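Local coordinates for protein ADP/ATP-dependent NAD(P)H-hydrate dehydratase (Bacillus subtilis, PDB 3RPZ) that catalyses the nucleotide-dependent dehydration of damaged, hydrated NADH or NADPH, probably returning them to the intact reduced coenzymes, at residues Asn191-Ala196 with Asn241-His246; Gly210-Gly215 with Ala248-Trp253; Gly218-Gly223 with Glu266-Leu271. All coordinates share one frame; numbering follows the deposited sequence.

Contact 1: Asn191-Ala196 with Asn241-His246; sequences NQTVIA and NAVYLH. With AMP (adenosine monophosphate), chain C.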
loop_
_atom_site.group_PDB
_atom_site.type_symbol
_atom_site.label_atom_id
_atom_site.label_comp_id
_atom_site.label_asym_id
_atom_site.label_seq_id
_atom_site.Cartn_x
_atom_site.Cartn_y
_atom_site.Cartn_z
ATOM N N ASN A 191 5.247 -11.904 -28.216
ATOM C CA ASN A 191 4.044 -11.788 -28.976
ATOM C C ASN A 191 3.841 -13.221 -29.582
ATOM O O ASN A 191 4.775 -13.905 -30.014
ATOM C CB ASN A 191 4.238 -10.713 -30.067
ATOM C CG ASN A 191 3.104 -10.607 -31.039
ATOM O OD1 ASN A 191 1.972 -10.530 -30.669
ATOM N ND2 ASN A 191 3.443 -10.591 -32.339
ATOM N N GLN A 192 2.622 -13.644 -29.574
ATOM C CA GLN A 192 2.192 -14.978 -29.942
ATOM C C GLN A 192 3.007 -16.017 -29.221
ATOM O O GLN A 192 3.755 -16.789 -29.836
ATOM C CB GLN A 192 2.181 -15.186 -31.462
ATOM C CG GLN A 192 1.252 -14.207 -32.152
ATOM C CD GLN A 192 0.984 -14.554 -33.596
ATOM O OE1 GLN A 192 1.807 -15.158 -34.276
ATOM N NE2 GLN A 192 -0.143 -14.126 -34.077
ATOM N N THR A 193 2.896 -16.004 -27.900
ATOM C CA THR A 193 3.560 -16.990 -27.072
ATOM C C THR A 193 3.228 -18.391 -27.585
ATOM O O THR A 193 2.059 -18.696 -27.883
ATOM C CB THR A 193 3.155 -16.816 -25.593
ATOM O OG1 THR A 193 3.806 -15.634 -25.073
ATOM C CG2 THR A 193 3.584 -18.033 -24.711
ATOM N N VAL A 194 4.231 -19.242 -27.630
ATOM C CA VAL A 194 4.055 -20.651 -28.017
ATOM C C VAL A 194 3.965 -21.511 -26.778
ATOM O O VAL A 194 4.793 -21.344 -25.848
ATOM C CB VAL A 194 5.226 -21.194 -28.873
ATOM C CG1 VAL A 194 4.929 -22.630 -29.357
ATOM C CG2 VAL A 194 5.492 -20.301 -30.052
ATOM N N ILE A 195 2.938 -22.348 -26.661
ATOM C CA ILE A 195 2.840 -23.317 -25.580
ATOM C C ILE A 195 3.011 -24.692 -26.191
ATOM O O ILE A 195 2.107 -25.204 -26.862
ATOM C CB ILE A 195 1.504 -23.221 -24.819
ATOM C CG1 ILE A 195 1.207 -21.792 -24.346
ATOM C CG2 ILE A 195 1.526 -24.207 -23.595
ATOM C CD1 ILE A 195 0.443 -20.902 -25.334
ATOM N N ALA A 196 4.195 -25.277 -26.018
ATOM C CA ALA A 196 4.565 -26.553 -26.595
ATOM C C ALA A 196 4.639 -27.632 -25.530
ATOM O O ALA A 196 5.336 -27.472 -24.541
ATOM C CB ALA A 196 5.874 -26.447 -27.336
ATOM N N ASN A 241 -4.590 -21.454 -20.035
ATOM C CA ASN A 241 -5.456 -20.407 -19.494
ATOM C C ASN A 241 -4.694 -19.315 -18.785
ATOM O O ASN A 241 -5.109 -18.164 -18.851
ATOM C CB ASN A 241 -6.552 -20.973 -18.596
ATOM C CG ASN A 241 -7.609 -21.772 -19.413
ATOM O OD1 ASN A 241 -7.755 -21.535 -20.632
ATOM N ND2 ASN A 241 -8.348 -22.685 -18.773
ATOM N N ALA A 242 -3.579 -19.636 -18.134
ATOM C CA ALA A 242 -2.791 -18.629 -17.486
ATOM C C ALA A 242 -2.203 -17.699 -18.504
ATOM O O ALA A 242 -2.254 -16.465 -18.363
ATOM C CB ALA A 242 -1.693 -19.268 -16.612
ATOM N N VAL A 243 -1.585 -18.267 -19.552
ATOM C CA VAL A 243 -0.943 -17.451 -20.595
ATOM C C VAL A 243 -2.020 -16.564 -21.282
ATOM O O VAL A 243 -1.837 -15.344 -21.479
ATOM C CB VAL A 243 -0.247 -18.323 -21.608
ATOM C CG1 VAL A 243 0.287 -17.503 -22.763
ATOM C CG2 VAL A 243 0.904 -19.068 -20.929
ATOM N N TYR A 244 -3.177 -17.143 -21.542
ATOM C CA TYR A 244 -4.265 -16.411 -22.200
ATOM C C TYR A 244 -4.792 -15.274 -21.345
ATOM O O TYR A 244 -4.897 -14.138 -21.795
ATOM C CB TYR A 244 -5.422 -17.370 -22.572
ATOM C CG TYR A 244 -6.534 -16.745 -23.354
ATOM C CD1 TYR A 244 -7.426 -15.881 -22.752
ATOM C CD2 TYR A 244 -6.677 -17.016 -24.687
ATOM C CE1 TYR A 244 -8.445 -15.277 -23.501
ATOM C CE2 TYR A 244 -7.697 -16.443 -25.420
ATOM C CZ TYR A 244 -8.552 -15.565 -24.801
ATOM O OH TYR A 244 -9.593 -14.962 -25.594
ATOM N N LEU A 245 -5.115 -15.569 -20.103
ATOM C CA LEU A 245 -5.682 -14.534 -19.236
ATOM C C LEU A 245 -4.677 -13.447 -18.916
ATOM O O LEU A 245 -5.048 -12.293 -18.798
ATOM C CB LEU A 245 -6.312 -15.156 -17.989
ATOM C CG LEU A 245 -7.600 -15.928 -18.270
ATOM C CD1 LEU A 245 -8.063 -16.723 -17.040
ATOM C CD2 LEU A 245 -8.748 -15.062 -18.803
ATOM N N HIS A 246 -3.403 -13.809 -18.761
ATOM C CA HIS A 246 -2.317 -12.819 -18.569
ATOM C C HIS A 246 -2.337 -11.801 -19.698
ATOM O O HIS A 246 -2.375 -10.593 -19.439
ATOM C CB HIS A 246 -1.022 -13.586 -18.461
ATOM C CG HIS A 246 0.230 -12.784 -18.358
ATOM N ND1 HIS A 246 1.028 -12.528 -19.463
ATOM C CD2 HIS A 246 0.856 -12.232 -17.284
ATOM C CE1 HIS A 246 2.120 -11.880 -19.036
ATOM N NE2 HIS A 246 2.046 -11.703 -17.723
HETATM P P AMP C . 9.530 -11.729 -19.159
HETATM O O1P AMP C . 9.168 -10.678 -18.050
HETATM O O2P AMP C . 10.527 -11.095 -20.046
HETATM O O3P AMP C . 9.929 -13.005 -18.445
HETATM O "O5'" AMP C . 8.154 -12.074 -19.723
HETATM C "C5'" AMP C . 7.428 -11.076 -20.539
HETATM C "C4'" AMP C . 5.990 -11.454 -20.615
HETATM O "O4'" AMP C . 5.240 -10.401 -21.307
HETATM C "C3'" AMP C . 5.690 -12.738 -21.356
HETATM O "O3'" AMP C . 4.461 -13.268 -20.900
HETATM C "C2'" AMP C . 5.572 -12.159 -22.775
HETATM O "O2'" AMP C . 4.961 -13.066 -23.713
HETATM C "C1'" AMP C . 4.723 -10.934 -22.527
HETATM N N9 AMP C . 4.960 -9.879 -23.520
HETATM C C8 AMP C . 5.983 -9.016 -23.548
HETATM N N7 AMP C . 5.906 -8.174 -24.629
HETATM C C5 AMP C . 4.769 -8.544 -25.252
HETATM C C6 AMP C . 4.095 -8.092 -26.493
HETATM N N6 AMP C . 4.644 -7.090 -27.207
HETATM N N1 AMP C . 2.976 -8.740 -26.810
HETATM C C2 AMP C . 2.444 -9.738 -26.091
HETATM N N3 AMP C . 3.016 -10.231 -24.949
HETATM C C4 AMP C . 4.130 -9.648 -24.615
#

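Contact 2: Gly210-Gly215 with Ala248-Trp253; sequences GALAKG and ACAELW. With AMP (adenosine monophosphate), chain C.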
loop_
_atom_site.group_PDB
_atom_site.type_symbol
_atom_site.label_atom_id
_atom_site.label_comp_id
_atom_site.label_asym_id
_atom_site.label_seq_id
_atom_site.Cartn_x
_atom_site.Cartn_y
_atom_site.Cartn_z
ATOM N N GLY A 210 1.938 -4.746 -26.311
ATOM C CA GLY A 210 3.189 -4.191 -25.831
ATOM C C GLY A 210 3.135 -3.597 -24.432
ATOM O O GLY A 210 4.174 -3.252 -23.866
ATOM N N ALA A 211 1.964 -3.490 -23.831
ATOM C CA ALA A 211 1.901 -3.120 -22.403
ATOM C C ALA A 211 2.658 -4.103 -21.562
ATOM O O ALA A 211 3.157 -3.762 -20.474
ATOM C CB ALA A 211 0.477 -2.943 -21.919
ATOM N N LEU A 212 2.760 -5.339 -22.025
ATOM C CA LEU A 212 3.482 -6.402 -21.311
ATOM C C LEU A 212 4.992 -6.325 -21.446
ATOM O O LEU A 212 5.710 -7.045 -20.749
ATOM C CB LEU A 212 2.986 -7.797 -21.748
ATOM C CG LEU A 212 1.540 -8.087 -21.421
ATOM C CD1 LEU A 212 1.107 -9.371 -22.117
ATOM C CD2 LEU A 212 1.323 -8.180 -19.912
ATOM N N ALA A 213 5.483 -5.474 -22.336
ATOM C CA ALA A 213 6.928 -5.358 -22.627
ATOM C C ALA A 213 7.650 -4.470 -21.606
ATOM O O ALA A 213 8.126 -3.380 -21.906
ATOM C CB ALA A 213 7.132 -4.846 -24.056
ATOM N N LYS A 214 7.619 -4.957 -20.360
ATOM C CA LYS A 214 8.158 -4.179 -19.214
ATOM C C LYS A 214 8.486 -5.150 -18.112
ATOM O O LYS A 214 7.802 -6.145 -17.903
ATOM C CB LYS A 214 7.194 -3.105 -18.759
ATOM C CG LYS A 214 7.819 -2.056 -17.827
ATOM C CD LYS A 214 6.861 -1.015 -17.351
ATOM C CE LYS A 214 6.330 -0.108 -18.459
ATOM N NZ LYS A 214 5.215 0.749 -17.982
ATOM N N GLY A 215 9.510 -4.823 -17.339
ATOM C CA GLY A 215 9.958 -5.669 -16.249
ATOM C C GLY A 215 8.838 -6.100 -15.316
ATOM O O GLY A 215 8.051 -5.288 -14.836
ATOM N N ALA A 248 -4.918 -11.226 -21.770
ATOM C CA ALA A 248 -6.218 -10.564 -21.749
ATOM C C ALA A 248 -6.247 -9.404 -20.760
ATOM O O ALA A 248 -6.940 -8.413 -20.988
ATOM C CB ALA A 248 -7.338 -11.571 -21.463
ATOM N N CYS A 249 -5.525 -9.530 -19.655
ATOM C CA CYS A 249 -5.466 -8.449 -18.675
ATOM C C CYS A 249 -4.822 -7.217 -19.266
ATOM O O CYS A 249 -5.274 -6.085 -19.012
ATOM C CB CYS A 249 -4.729 -8.882 -17.423
ATOM S SG CYS A 249 -5.653 -10.088 -16.400
ATOM N N ALA A 250 -3.741 -7.391 -20.040
ATOM C CA ALA A 250 -3.126 -6.263 -20.730
ATOM C C ALA A 250 -4.042 -5.649 -21.763
ATOM O O ALA A 250 -4.039 -4.431 -21.934
ATOM C CB ALA A 250 -1.817 -6.725 -21.387
ATOM N N GLU A 251 -4.838 -6.455 -22.435
ATOM C CA GLU A 251 -5.780 -5.901 -23.414
ATOM C C GLU A 251 -6.881 -5.106 -22.740
ATOM O O GLU A 251 -7.277 -4.070 -23.278
ATOM C CB GLU A 251 -6.373 -6.998 -24.287
ATOM C CG GLU A 251 -5.335 -7.690 -25.137
ATOM C CD GLU A 251 -5.873 -8.779 -26.023
ATOM O OE1 GLU A 251 -7.120 -8.854 -26.209
ATOM O OE2 GLU A 251 -5.079 -9.458 -26.669
ATOM N N LEU A 252 -7.382 -5.534 -21.585
ATOM C CA LEU A 252 -8.325 -4.728 -20.806
ATOM C C LEU A 252 -7.695 -3.410 -20.462
ATOM O O LEU A 252 -8.293 -2.351 -20.643
ATOM C CB LEU A 252 -8.743 -5.431 -19.502
ATOM C CG LEU A 252 -9.722 -4.648 -18.598
ATOM C CD1 LEU A 252 -9.073 -3.544 -17.774
ATOM C CD2 LEU A 252 -10.905 -4.071 -19.410
ATOM N N TRP A 253 -6.467 -3.444 -19.944
ATOM C CA TRP A 253 -5.781 -2.205 -19.540
ATOM C C TRP A 253 -5.759 -1.190 -20.610
ATOM O O TRP A 253 -6.009 0.008 -20.370
ATOM C CB TRP A 253 -4.308 -2.505 -19.217
ATOM C CG TRP A 253 -3.411 -1.291 -18.907
ATOM C CD1 TRP A 253 -2.483 -0.698 -19.726
ATOM C CD2 TRP A 253 -3.357 -0.599 -17.676
ATOM N NE1 TRP A 253 -1.865 0.330 -19.085
ATOM C CE2 TRP A 253 -2.351 0.402 -17.817
ATOM C CE3 TRP A 253 -4.071 -0.682 -16.455
ATOM C CZ2 TRP A 253 -2.052 1.261 -16.780
ATOM C CZ3 TRP A 253 -3.753 0.125 -15.456
ATOM C CH2 TRP A 253 -2.734 1.103 -15.605
HETATM P P AMP C . 9.530 -11.729 -19.159
HETATM O O1P AMP C . 9.168 -10.678 -18.050
HETATM O O2P AMP C . 10.527 -11.095 -20.046
HETATM O O3P AMP C . 9.929 -13.005 -18.445
HETATM O "O5'" AMP C . 8.154 -12.074 -19.723
HETATM C "C5'" AMP C . 7.428 -11.076 -20.539
HETATM C "C4'" AMP C . 5.990 -11.454 -20.615
HETATM O "O4'" AMP C . 5.240 -10.401 -21.307
HETATM C "C3'" AMP C . 5.690 -12.738 -21.356
HETATM O "O3'" AMP C . 4.461 -13.268 -20.900
HETATM C "C2'" AMP C . 5.572 -12.159 -22.775
HETATM O "O2'" AMP C . 4.961 -13.066 -23.713
HETATM C "C1'" AMP C . 4.723 -10.934 -22.527
HETATM N N9 AMP C . 4.960 -9.879 -23.520
HETATM C C8 AMP C . 5.983 -9.016 -23.548
HETATM N N7 AMP C . 5.906 -8.174 -24.629
HETATM C C5 AMP C . 4.769 -8.544 -25.252
HETATM C C6 AMP C . 4.095 -8.092 -26.493
HETATM N N6 AMP C . 4.644 -7.090 -27.207
HETATM N N1 AMP C . 2.976 -8.740 -26.810
HETATM C C2 AMP C . 2.444 -9.738 -26.091
HETATM N N3 AMP C . 3.016 -10.231 -24.949
HETATM C C4 AMP C . 4.130 -9.648 -24.615
#

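Contact 3: Gly218-Gly223 with Glu266-Leu271; sequences GDTLTG and ELSDIL. With NPW (beta-6-hydroxy-1,4,5,6-tetrahydronicotinamide adenine dinucleotide phosphate), chain D.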
loop_
_atom_site.group_PDB
_atom_site.type_symbol
_atom_site.label_atom_id
_atom_site.label_comp_id
_atom_site.label_asym_id
_atom_site.label_seq_id
_atom_site.Cartn_x
_atom_site.Cartn_y
_atom_site.Cartn_z
ATOM N N GLY A 218 6.660 -11.203 -16.755
ATOM C CA GLY A 218 6.864 -12.620 -16.777
ATOM C C GLY A 218 6.907 -13.245 -15.394
ATOM O O GLY A 218 6.552 -14.398 -15.209
ATOM N N ASP A 219 7.305 -12.444 -14.408
ATOM C CA ASP A 219 7.287 -12.891 -13.021
ATOM C C ASP A 219 5.840 -13.109 -12.576
ATOM O O ASP A 219 5.496 -14.123 -11.934
ATOM C CB ASP A 219 8.062 -11.902 -12.137
ATOM C CG ASP A 219 9.449 -11.657 -12.614
ATOM O OD1 ASP A 219 10.166 -12.636 -12.986
ATOM O OD2 ASP A 219 9.876 -10.476 -12.634
ATOM N N THR A 220 4.947 -12.138 -12.871
ATOM C CA THR A 220 3.542 -12.305 -12.633
ATOM C C THR A 220 2.990 -13.594 -13.316
ATOM O O THR A 220 2.198 -14.347 -12.749
ATOM C CB THR A 220 2.806 -11.073 -13.128
ATOM O OG1 THR A 220 3.229 -9.916 -12.393
ATOM C CG2 THR A 220 1.296 -11.223 -12.983
ATOM N N LEU A 221 3.343 -13.790 -14.598
ATOM C CA LEU A 221 2.877 -14.955 -15.331
ATOM C C LEU A 221 3.247 -16.247 -14.614
ATOM O O LEU A 221 2.406 -17.149 -14.498
ATOM C CB LEU A 221 3.383 -14.961 -16.783
ATOM C CG LEU A 221 3.028 -16.217 -17.542
ATOM C CD1 LEU A 221 1.533 -16.345 -17.764
ATOM C CD2 LEU A 221 3.772 -16.226 -18.899
ATOM N N THR A 222 4.489 -16.378 -14.139
ATOM C CA THR A 222 4.889 -17.601 -13.442
ATOM C C THR A 222 3.953 -17.894 -12.289
ATOM O O THR A 222 3.507 -19.004 -12.061
ATOM C CB THR A 222 6.319 -17.442 -12.965
ATOM O OG1 THR A 222 7.144 -17.395 -14.130
ATOM C CG2 THR A 222 6.764 -18.596 -12.062
ATOM N N GLY A 223 3.628 -16.846 -11.545
ATOM C CA GLY A 223 2.653 -17.001 -10.453
ATOM C C GLY A 223 1.272 -17.405 -10.904
ATOM O O GLY A 223 0.626 -18.287 -10.309
ATOM N N GLU A 266 -0.385 -4.672 -11.632
ATOM C CA GLU A 266 -1.744 -4.342 -11.996
ATOM C C GLU A 266 -2.427 -5.439 -12.812
ATOM O O GLU A 266 -3.634 -5.564 -12.787
ATOM C CB GLU A 266 -1.795 -3.036 -12.752
ATOM C CG GLU A 266 -1.341 -1.883 -11.857
ATOM C CD GLU A 266 -1.210 -0.566 -12.593
ATOM O OE1 GLU A 266 -0.547 -0.515 -13.632
ATOM O OE2 GLU A 266 -1.801 0.462 -12.071
ATOM N N LEU A 267 -1.659 -6.292 -13.486
ATOM C CA LEU A 267 -2.224 -7.451 -14.148
ATOM C C LEU A 267 -3.001 -8.335 -13.173
ATOM O O LEU A 267 -4.121 -8.774 -13.477
ATOM C CB LEU A 267 -1.144 -8.300 -14.846
ATOM C CG LEU A 267 -0.404 -7.651 -15.984
ATOM C CD1 LEU A 267 0.853 -8.456 -16.302
ATOM C CD2 LEU A 267 -1.320 -7.555 -17.210
ATOM N N SER A 268 -2.437 -8.566 -12.006
ATOM C CA SER A 268 -3.079 -9.308 -10.930
ATOM C C SER A 268 -4.328 -8.628 -10.376
ATOM O O SER A 268 -5.229 -9.277 -9.908
ATOM C CB SER A 268 -2.100 -9.512 -9.772
ATOM O OG SER A 268 -1.007 -10.208 -10.199
ATOM N N ASP A 269 -4.314 -7.309 -10.378
ATOM C CA ASP A 269 -5.409 -6.482 -9.864
ATOM C C ASP A 269 -6.585 -6.565 -10.898
ATOM O O ASP A 269 -7.761 -6.397 -10.528
ATOM C CB ASP A 269 -5.083 -4.944 -9.717
ATOM C CG ASP A 269 -3.990 -4.465 -8.685
ATOM O OD1 ASP A 269 -3.666 -5.143 -7.718
ATOM O OD2 ASP A 269 -3.506 -3.254 -8.896
ATOM N N ILE A 270 -6.279 -6.691 -12.205
ATOM C CA ILE A 270 -7.242 -6.707 -13.334
ATOM C C ILE A 270 -7.850 -8.091 -13.512
ATOM O O ILE A 270 -9.003 -8.251 -13.932
ATOM C CB ILE A 270 -6.494 -6.283 -14.664
ATOM C CG1 ILE A 270 -6.125 -4.806 -14.569
ATOM C CG2 ILE A 270 -7.257 -6.588 -15.979
ATOM C CD1 ILE A 270 -5.026 -4.366 -15.571
ATOM N N LEU A 271 -7.090 -9.127 -13.174
ATOM C CA LEU A 271 -7.500 -10.514 -13.413
ATOM C C LEU A 271 -8.874 -10.863 -12.831
ATOM O O LEU A 271 -9.637 -11.592 -13.449
ATOM C CB LEU A 271 -6.440 -11.474 -12.918
ATOM C CG LEU A 271 -6.681 -12.953 -13.103
ATOM C CD1 LEU A 271 -6.750 -13.328 -14.611
ATOM C CD2 LEU A 271 -5.541 -13.739 -12.439
HETATM P P NPW D . 17.883 -7.750 -26.135
HETATM O O1 NPW D . 19.167 -7.504 -25.375
HETATM O O2 NPW D . 16.714 -6.878 -25.809
HETATM O O3 NPW D . 18.069 -7.873 -27.658
HETATM P PA NPW D . 17.760 -11.440 -18.992
HETATM P PB NPW D . 15.489 -10.584 -17.388
HETATM C C1A NPW D . 16.555 -11.070 -24.560
HETATM C C1B NPW D . 14.386 -10.918 -12.822
HETATM N N1C NPW D . 13.452 -9.818 -12.843
HETATM N N1D NPW D . 12.947 -11.159 -28.174
HETATM C C2A NPW D . 17.143 -9.664 -24.460
HETATM O O2A NPW D . 17.454 -9.267 -25.780
HETATM C C2B NPW D . 13.912 -12.179 -13.553
HETATM O O2B NPW D . 12.947 -12.895 -12.826
HETATM C C2C NPW D . 13.064 -9.162 -11.783
HETATM C C2D NPW D . 14.280 -11.070 -28.281
HETATM C C3A NPW D . 18.364 -9.880 -23.583
HETATM O O3A NPW D . 19.490 -10.409 -24.316
HETATM C C3B NPW D . 15.272 -12.898 -13.660
HETATM O O3B NPW D . 15.506 -13.564 -12.411
HETATM C C3C NPW D . 12.355 -8.087 -11.588
HETATM N N3D NPW D . 15.197 -11.047 -27.299
HETATM C C4B NPW D . 16.251 -11.729 -13.838
HETATM O O4B NPW D . 15.561 -10.494 -13.487
HETATM C C4C NPW D . 11.891 -7.374 -12.854
HETATM C C4D NPW D . 14.614 -11.163 -26.099
HETATM O O4D NPW D . 16.828 -11.650 -23.281
HETATM C C4E NPW D . 17.855 -10.942 -22.629
HETATM C C5A NPW D . 13.213 -11.230 -25.865
HETATM C C5B NPW D . 16.769 -11.588 -15.273
HETATM O O5B NPW D . 15.689 -11.661 -16.205
HETATM C C5C NPW D . 12.796 -7.761 -14.009
HETATM C C5E NPW D . 17.251 -10.347 -21.355
HETATM O O5E NPW D . 17.062 -11.400 -20.418
HETATM C C6C NPW D . 12.921 -9.304 -14.144
HETATM O O6C NPW D . 11.684 -9.945 -14.443
HETATM C C6D NPW D . 12.314 -11.232 -26.982
HETATM N N6D NPW D . 10.994 -11.306 -26.928
HETATM N N7A NPW D . 12.885 -11.275 -24.524
HETATM C C7C NPW D . 11.939 -7.618 -10.298
HETATM N N7C NPW D . 11.180 -6.535 -10.230
HETATM O O7C NPW D . 12.336 -8.200 -9.256
HETATM C C8A NPW D . 14.124 -11.221 -23.898
HETATM N N9A NPW D . 15.137 -11.165 -24.894
HETATM O OA1 NPW D . 19.125 -10.890 -19.019
HETATM O OA2 NPW D . 17.519 -12.827 -18.665
HETATM O OA3 NPW D . 16.917 -10.416 -18.082
HETATM O OB1 NPW D . 14.473 -11.173 -18.262
HETATM O OB2 NPW D . 15.238 -9.223 -16.820
HETATM O O HOH W 1 1.649 -9.586 -10.043
#

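Contact 1: Asn191-Ala196 with Asn241-His246
In the nucleotide pocket of this ribokinase-like fold, the ribose of AMP lies beside a small apolar joint in which Thr193 and Val243 meet, linking the penultimate strand of the sheet, 194-196, and the loop before it to helix 235-256. It is a worked example of how a pocket wall divides methyl groups from polar ones. The two side chains reach toward each other tip to tip, with Thr193 CG2 and Val243 CG1 3.9 Å apart. Ile195, two residues on and within strand 194-196, brings its CD1 to within 4.3 Å of the same Val243 CG1, so one methyl of the helix serves both Thr193 and Ile195. In Val243 that methyl stands anti to the backbone N (chi1 174°), which directs it across the interface.

Thr193 splits its two branches between protein and ligand. With chi1 at -73°, CG2 goes to the valine while OG1 is left to approach the nucleotide, 3.1 Å from AMP O2'. The same OG1 is hydrogen-bonded to the carbonyl oxygen of Gly190, which helps to hold its rotation. From the helix side, His246 comes to the other ribose hydroxyl, its CE1 lying 3.3 Å from AMP O3' at an oblique angle to the ring. A hydrogen bond between His246 NE2 and Thr217 O holds the imidazole in place.

No hydrogen bond joins the two segments themselves. Their union is apolar and buried, while Thr193 OG1 and His246 CE1 lie next to the ribose hydroxyls O2' and O3', consistent with a site that recognises the sugar of ADP or ATP as well.

Contact 2: Gly210-Gly215 with Ala248-Trp253
Ala211 and Leu212 pack on Ala250 and Trp253 in a buried, wholly apolar contact between the 3-10 turn 210-212, which follows the last strand of the sheet, and helix 235-256 of the ribokinase-like fold. The example illustrates how a ligand wall can be backed by a helix: the turn covers the adenine of AMP with one side and leans on the helix with the other.

Leu212 does both jobs. Its CB sits over the face of the adenine, 3.4 Å from AMP N9, and its CD1 extends over the same face to 3.5 Å from AMP N3. On the opposite face of the base lies the backbone of Asn191, so the ring is sandwiched. Behind the leucine, CG rests 3.6 Å from Ala250 CB, and CD2 comes almost as near to that methyl. A chi1 of -64° sets CG anti to the carbonyl carbon and thereby turns the branch point toward the helix. Shortening this residue to an alanine would probably open a gap between the base and Ala250 and leave that face of the adenine less closely covered.

Past Leu212 the chain bends through an inverse gamma turn centred on Ala213, and Arg21 of the second subunit is hydrogen-bonded to the carbonyl oxygens of Gly210 and Ala213, so the turn is also gripped from across the subunit interface. Trp253 is held by the bond from its NE1 to Ser258 O, and its CD1 receives Ala211 CB obliquely at 4.3 Å.

Contact 3: Gly218-Gly223 with Glu266-Leu271
Thr220 meets Leu267 and Ser268 where helix 217-231 packs beside helix 264-277, close to the glycine-rich turn that, in ribokinase-like proteins, leads into a helix through a GXGD signature. The case shows how one short side chain can serve two kinds of contact at once. From CB, which points toward the neighbouring helix, the chain divides. A chi1 of -62°, measured to OG1, leaves CG2 anti to the backbone N, and this methyl reaches across to the other helix, 4.2 Å from Leu267 CB and 3.8 Å from Ser268 OG. The hydroxyl OG1 takes the other direction and is 2.9 Å from a water that also lies 2.7 Å from Ser268 OG. That water bridges the two helices by hydrogen bonds, where no direct one joins the two segments. Within its own helix, OG1 has a further, weak hydrogen bond to Gly216 O. Leu48 and Leu51 of helix 44-54 flank the threonine and the serine, respectively.

The neighbouring residue, Asp219, serves the substrate. At this same end of the helix, Gly218 N is hydrogen-bonded to a phosphate oxygen of AMP, while the two carboxylate oxygens of Asp219 each accept a hydrogen bond from a different hydroxyl of the hydrated coenzyme. OD1 receives the ribose hydroxyl O2B of NPW at 2.8 Å, and OD2 receives O6C, the hydroxyl on the hydrated nicotinamide ring, at 2.6 Å.

From the N terminus, the chain first lays down all three leading segments, 191-196, 210-215 and 218-223, and then their partners in the same order. Helix 235-256 closes contact 1 through 241-246 and, about two turns later, contact 2 through 248-253; helix 264-277 closes contact 3. Each pair of loops therefore crosses, and none lies within another. The three closures tie strand 194-196, next to the last of the sheet, the turn after strand 202-204 and the start of helix 217-231 to the two C-terminal helices. They also touch one another: His246 of contact 1 packs on Leu221 and Leu267 of contact 3, and Cys249 of contact 2 packs on Leu271.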